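Local coordinates for beta-N-acetylhexosaminidase (Thermotoga neapolitana, PDB 5BZA), which probably hydrolyses terminal non-reducing N-acetyl-D-hexosamine residues from N-acetyl-beta-D-hexosaminides, as a member of glycoside hydrolase family 3, at residues D2-F10 against V302-L313. Numbering follows the deposited sequence.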
loop_
_atom_site.group_PDB
_atom_site.type_symbol
_atom_site.label_atom_id
_atom_site.label_comp_id
_atom_site.label_asym_id
_atom_site.label_seq_id
_atom_site.Cartn_x
_atom_site.Cartn_y
_atom_site.Cartn_z
ATOM N N ASP B 2 38.340 -8.368 6.956
ATOM C CA ASP B 2 38.618 -6.970 6.638
ATOM C C ASP B 2 37.940 -6.574 5.330
ATOM O O ASP B 2 37.906 -5.397 4.960
ATOM C CB ASP B 2 40.130 -6.719 6.552
ATOM C CG ASP B 2 40.516 -5.297 6.953
ATOM O OD1 ASP B 2 40.430 -4.379 6.103
ATOM O OD2 ASP B 2 40.908 -5.098 8.125
ATOM N N VAL B 3 37.406 -7.573 4.629
ATOM C CA VAL B 3 36.552 -7.357 3.459
ATOM C C VAL B 3 35.170 -6.953 4.002
ATOM O O VAL B 3 34.253 -6.590 3.245
ATOM C CB VAL B 3 36.507 -8.615 2.529
ATOM C CG1 VAL B 3 35.433 -8.503 1.435
ATOM C CG2 VAL B 3 37.846 -8.789 1.845
ATOM N N ASP B 4 35.033 -6.975 5.330
ATOM C CA ASP B 4 33.749 -6.671 5.959
ATOM C C ASP B 4 33.559 -5.231 6.437
ATOM O O ASP B 4 32.638 -4.977 7.214
ATOM C CB ASP B 4 33.558 -7.563 7.198
ATOM C CG ASP B 4 33.205 -8.989 6.859
ATOM O OD1 ASP B 4 32.687 -9.222 5.743
ATOM O OD2 ASP B 4 33.430 -9.873 7.721
ATOM N N LEU B 5 34.296 -4.265 5.896
ATOM C CA LEU B 5 34.161 -2.917 6.447
ATOM C C LEU B 5 32.863 -2.273 6.011
ATOM O O LEU B 5 32.412 -1.272 6.627
ATOM C CB LEU B 5 35.342 -2.038 6.021
ATOM C CG LEU B 5 36.602 -2.502 6.729
ATOM C CD1 LEU B 5 37.776 -1.644 6.341
ATOM C CD2 LEU B 5 36.318 -2.400 8.221
ATOM N N GLY B 6 32.240 -2.891 5.000
ATOM C CA GLY B 6 30.974 -2.446 4.474
ATOM C C GLY B 6 29.910 -2.636 5.520
ATOM O O GLY B 6 28.890 -1.960 5.515
ATOM N N LYS B 7 30.155 -3.542 6.455
ATOM C CA LYS B 7 29.196 -3.716 7.537
ATOM C C LYS B 7 29.065 -2.459 8.401
ATOM O O LYS B 7 28.076 -2.273 9.097
ATOM C CB LYS B 7 29.567 -4.945 8.359
ATOM C CG LYS B 7 29.341 -6.196 7.498
ATOM C CD LYS B 7 29.509 -7.514 8.202
ATOM C CE LYS B 7 29.242 -8.628 7.196
ATOM N NZ LYS B 7 29.411 -9.993 7.759
ATOM N N LEU B 8 30.024 -1.558 8.309
ATOM C CA LEU B 8 29.927 -0.363 9.126
ATOM C C LEU B 8 29.214 0.762 8.379
ATOM O O LEU B 8 29.269 1.921 8.799
ATOM C CB LEU B 8 31.322 0.108 9.579
ATOM C CG LEU B 8 31.823 -0.459 10.917
ATOM C CD1 LEU B 8 31.847 -1.968 10.872
ATOM C CD2 LEU B 8 33.196 0.114 11.346
ATOM N N PHE B 9 28.514 0.424 7.299
ATOM C CA PHE B 9 27.818 1.455 6.526
ATOM C C PHE B 9 26.370 1.130 6.233
ATOM O O PHE B 9 26.029 -0.011 5.917
ATOM C CB PHE B 9 28.546 1.724 5.215
ATOM C CG PHE B 9 29.872 2.382 5.433
ATOM C CD1 PHE B 9 29.936 3.739 5.724
ATOM C CD2 PHE B 9 31.052 1.641 5.377
ATOM C CE1 PHE B 9 31.141 4.336 5.948
ATOM C CE2 PHE B 9 32.276 2.249 5.592
ATOM C CZ PHE B 9 32.322 3.590 5.879
ATOM N N PHE B 10 25.552 2.175 6.321
ATOM C CA PHE B 10 24.139 2.123 6.065
ATOM C C PHE B 10 23.893 3.183 5.005
ATOM O O PHE B 10 24.102 4.363 5.279
ATOM C CB PHE B 10 23.318 2.428 7.330
ATOM C CG PHE B 10 22.015 1.652 7.397
ATOM C CD1 PHE B 10 21.035 1.816 6.394
ATOM C CD2 PHE B 10 21.754 0.785 8.466
ATOM C CE1 PHE B 10 19.817 1.117 6.449
ATOM C CE2 PHE B 10 20.532 0.065 8.519
ATOM C CZ PHE B 10 19.566 0.236 7.503
ATOM N N VAL B 302 36.184 -1.496 15.628
ATOM C CA VAL B 302 35.696 -1.918 14.319
ATOM C C VAL B 302 35.209 -3.340 14.398
ATOM O O VAL B 302 34.136 -3.648 13.891
ATOM C CB VAL B 302 36.758 -1.812 13.209
ATOM C CG1 VAL B 302 36.190 -2.318 11.904
ATOM C CG2 VAL B 302 37.192 -0.387 13.033
ATOM N N GLU B 303 35.982 -4.191 15.073
ATOM C CA GLU B 303 35.632 -5.600 15.263
ATOM C C GLU B 303 34.357 -5.831 16.098
ATOM O O GLU B 303 33.543 -6.714 15.775
ATOM C CB GLU B 303 36.806 -6.337 15.899
ATOM C CG GLU B 303 36.611 -7.844 16.014
ATOM C CD GLU B 303 37.642 -8.495 16.923
ATOM O OE1 GLU B 303 38.585 -7.783 17.374
ATOM O OE2 GLU B 303 37.502 -9.715 17.183
ATOM N N ARG B 304 34.202 -5.083 17.193
ATOM C CA ARG B 304 33.009 -5.210 18.035
ATOM C C ARG B 304 31.797 -4.776 17.239
ATOM O O ARG B 304 30.732 -5.384 17.319
ATOM C CB ARG B 304 33.132 -4.375 19.330
ATOM C CG ARG B 304 34.124 -4.969 20.348
ATOM C CD ARG B 304 33.998 -4.411 21.773
ATOM N NE ARG B 304 34.382 -3.003 21.918
ATOM C CZ ARG B 304 35.637 -2.575 22.122
ATOM N NH1 ARG B 304 36.653 -3.444 22.161
ATOM N NH2 ARG B 304 35.888 -1.269 22.254
ATOM N N SER B 305 31.986 -3.700 16.481
ATOM C CA SER B 305 30.976 -3.186 15.579
ATOM C C SER B 305 30.521 -4.235 14.551
ATOM O O SER B 305 29.325 -4.506 14.415
ATOM C CB SER B 305 31.524 -1.946 14.884
ATOM O OG SER B 305 31.573 -0.856 15.800
ATOM N N ILE B 306 31.479 -4.822 13.837
ATOM C CA ILE B 306 31.188 -5.875 12.880
ATOM C C ILE B 306 30.434 -7.024 13.549
ATOM O O ILE B 306 29.483 -7.587 12.970
ATOM C CB ILE B 306 32.462 -6.375 12.198
ATOM C CG1 ILE B 306 32.960 -5.303 11.229
ATOM C CG2 ILE B 306 32.201 -7.674 11.467
ATOM C CD1 ILE B 306 34.203 -5.681 10.458
ATOM N N LYS B 307 30.837 -7.362 14.776
ATOM C CA LYS B 307 30.159 -8.435 15.510
ATOM C C LYS B 307 28.677 -8.090 15.744
ATOM O O LYS B 307 27.771 -8.921 15.509
ATOM C CB LYS B 307 30.851 -8.677 16.857
ATOM C CG LYS B 307 30.246 -9.810 17.682
ATOM C CD LYS B 307 31.164 -10.218 18.828
ATOM C CE LYS B 307 30.390 -10.965 19.922
ATOM N NZ LYS B 307 29.236 -11.754 19.358
ATOM N N ILE B 308 28.439 -6.846 16.167
ATOM C CA ILE B 308 27.081 -6.383 16.409
ATOM C C ILE B 308 26.227 -6.437 15.116
ATOM O O ILE B 308 25.115 -6.991 15.114
ATOM C CB ILE B 308 27.088 -4.960 17.002
ATOM C CG1 ILE B 308 27.704 -4.976 18.397
ATOM C CG2 ILE B 308 25.693 -4.401 17.097
ATOM C CD1 ILE B 308 27.743 -3.628 19.057
ATOM N N VAL B 309 26.756 -5.885 14.024
ATOM C CA VAL B 309 26.013 -5.904 12.783
ATOM C C VAL B 309 25.680 -7.328 12.354
ATOM O O VAL B 309 24.551 -7.612 11.942
ATOM C CB VAL B 309 26.764 -5.198 11.657
ATOM C CG1 VAL B 309 26.075 -5.480 10.306
ATOM C CG2 VAL B 309 26.831 -3.726 11.931
ATOM N N ASP B 310 26.643 -8.234 12.487
ATOM C CA ASP B 310 26.397 -9.634 12.119
ATOM C C ASP B 310 25.312 -10.257 12.999
ATOM O O ASP B 310 24.437 -10.984 12.515
ATOM C CB ASP B 310 27.704 -10.419 12.185
ATOM C CG ASP B 310 28.508 -10.292 10.903
ATOM O OD1 ASP B 310 27.927 -9.844 9.884
ATOM O OD2 ASP B 310 29.726 -10.583 10.918
ATOM N N GLU B 311 25.336 -9.960 14.287
ATOM C CA GLU B 311 24.251 -10.456 15.124
ATOM C C GLU B 311 22.903 -9.941 14.588
ATOM O O GLU B 311 21.986 -10.749 14.371
ATOM C CB GLU B 311 24.484 -10.078 16.598
ATOM C CG GLU B 311 25.661 -10.886 17.186
ATOM C CD GLU B 311 26.184 -10.370 18.547
ATOM O OE1 GLU B 311 27.013 -11.083 19.173
ATOM O OE2 GLU B 311 25.814 -9.243 18.971
ATOM N N TYR B 312 22.788 -8.637 14.301
ATOM C CA TYR B 312 21.494 -8.107 13.816
ATOM C C TYR B 312 21.073 -8.762 12.490
ATOM O O TYR B 312 19.917 -9.156 12.316
ATOM C CB TYR B 312 21.526 -6.576 13.654
ATOM C CG TYR B 312 21.255 -5.850 14.969
ATOM C CD1 TYR B 312 22.155 -5.954 16.030
ATOM C CD2 TYR B 312 20.089 -5.094 15.169
ATOM C CE1 TYR B 312 21.916 -5.308 17.267
ATOM C CE2 TYR B 312 19.835 -4.449 16.414
ATOM C CZ TYR B 312 20.762 -4.557 17.461
ATOM O OH TYR B 312 20.558 -3.918 18.700
ATOM N N LEU B 313 22.012 -8.829 11.553
ATOM C CA LEU B 313 21.799 -9.449 10.267
ATOM C C LEU B 313 21.245 -10.841 10.444
ATOM O O LEU B 313 20.234 -11.204 9.827
ATOM C CB LEU B 313 23.098 -9.507 9.471
ATOM C CG LEU B 313 23.505 -8.187 8.813
ATOM C CD1 LEU B 313 24.860 -8.256 8.139
ATOM C CD2 LEU B 313 22.428 -7.820 7.792
#
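Lys7 reaches over the side of helix 299-314 to Asp310, and its NZ donates a 2.6 Å hydrogen bond to Asp310 OD1, on the syn lone pair of that oxygen, within a salt bridge; Arg57 NH2 adds a long, weak ion pair. Lysine suits the place because its chain, extended beyond CG (chi2 to chi4 all near 180°), lays CD 4.2 Å from Ile306 CG2 and still delivers the ammonium to the acid. Asp4 OD1 makes a long ion pair with Lys7 NZ at 3.9 Å, so the cation would be expected to temper the carboxylates' mutual repulsion. Asp4 O accepts from Lys7 N in a 3-10 turn. Segment 2-10 leads into strand 9-13 of the family's TIM-barrel domain, and helix 299-314 packs against this entry; Leu8 and Phe10 pair by backbone bonds with Ile273, closing the barrel between its first and last strands. Beneath the ion pairs the contact is mostly apolar: Leu8 CD1 meets Ile306 CG1 at 3.5 Å, Leu5 CD2 sits 3.7 Å from Val302 CG1, and Lys7 O lies 3.4 Å from Val309 CG2. Ser305, small enough to let Leu8 CD1 approach its CB, has its OG hydrogen-bonded to Asn271 ND2 and Lys301 O.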